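Local coordinates for uncharacterized protein (Staphylococcus aureus subsp. aureus Mu50, PDB 4EBG), which is of unknown function but is a secreted protein of the DUF4467 family, whose domain has a cystatin-like fold, at the interface of chains A and B. Numbering follows the deposited sequence. Chains: chain A/B, Uncharacterized protein.

The interface of chains A and B. Residues chain A 19, 22-23; chain B 16, 74.
The peptide carbonyl of A:Lys22 is the flat group here, and the CD1 methyl of B:Ile74 comes over one face of it, well to one side of the C=O direction. CD1 lies 3.8 Å from O of A:Lys22, a van der Waals contact near the end of helix 3-23. Between the long N-terminal helices of the two cystatin-like DUF4467 domains, the side chains here pack through aliphatic groups and selenium. A:Ile19, A:Lys22 and A:Val23 line the chain A side of B:Met16, a selenomethionine on helix 3-23 of chain B. A:Ile19 touches near the base, its CG2 branch 3.9 Å from CG of B:Met16, and the two side chains cross obliquely. Farther out, the extended A:Lys22 chain passes at about a right angle over the selenium, CD to SE 3.9 Å, so the lysine contributes its methylene stem to this contact. B:Met16 is extended as far as SE (chi2 -171°), then turned at chi3 (-64°), which brings CE to 4.1 Å from CG1 of A:Val23. The same valine methyl is also 4.1 Å from CB of B:Met16, facing the chain near its base as well as its tip. B:Ile74, from strand 71-74, backs the selenium end within chain B: its CG2 packs on SE and its CD1 on CE of B:Met16. Its CG1, anti to the backbone N (chi1 -160°), carries CD1 toward the A:Lys22 carbonyl. The two-fold repeats this packing with the chains exchanged, though the pairing may reflect crystal packing.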
# COMPACT_ATOMS: atom_id res chain seq x y z
N ILE A 19 1.53 3.03 4.50
CA ILE A 19 2.12 3.30 3.21
C ILE A 19 1.10 3.01 2.11
O ILE A 19 0.96 3.79 1.16
CB ILE A 19 3.45 2.51 3.06
CG1 ILE A 19 4.46 2.94 4.13
CG2 ILE A 19 4.05 2.75 1.68
CD1 ILE A 19 5.67 1.99 4.24
N LYS A 22 -1.37 5.69 1.13
CA LYS A 22 -0.88 6.80 0.32
C LYS A 22 -1.19 6.61 -1.15
O LYS A 22 -1.40 7.59 -1.86
CB LYS A 22 0.62 6.99 0.50
CG LYS A 22 1.04 7.31 1.93
CD LYS A 22 2.53 7.11 2.14
CE LYS A 22 2.99 7.63 3.50
NZ LYS A 22 4.33 7.13 3.89
N VAL A 23 -1.27 5.35 -1.59
CA VAL A 23 -1.53 5.10 -3.00
C VAL A 23 -2.94 4.63 -3.23
O VAL A 23 -3.39 4.71 -4.36
CB VAL A 23 -0.49 4.18 -3.70
CG1 VAL A 23 0.85 4.81 -3.65
CG2 VAL A 23 -0.44 2.81 -3.06
N MSE B 16 6.44 2.29 -2.89
CA MSE B 16 5.17 2.28 -2.17
C MSE B 16 4.20 1.24 -2.71
O MSE B 16 3.54 0.57 -1.96
CB MSE B 16 4.53 3.67 -2.23
CG MSE B 16 5.31 4.71 -1.43
SE MSE B 16 4.38 6.38 -1.27
CE MSE B 16 4.40 6.74 -3.10
N ILE B 74 5.34 12.02 -2.06
CA ILE B 74 3.93 12.08 -2.47
C ILE B 74 3.18 13.04 -1.58
O ILE B 74 3.46 13.14 -0.39
CB ILE B 74 3.28 10.68 -2.52
CG1 ILE B 74 2.02 10.66 -3.37
CG2 ILE B 74 3.11 10.10 -1.09
CD1 ILE B 74 1.49 9.25 -3.67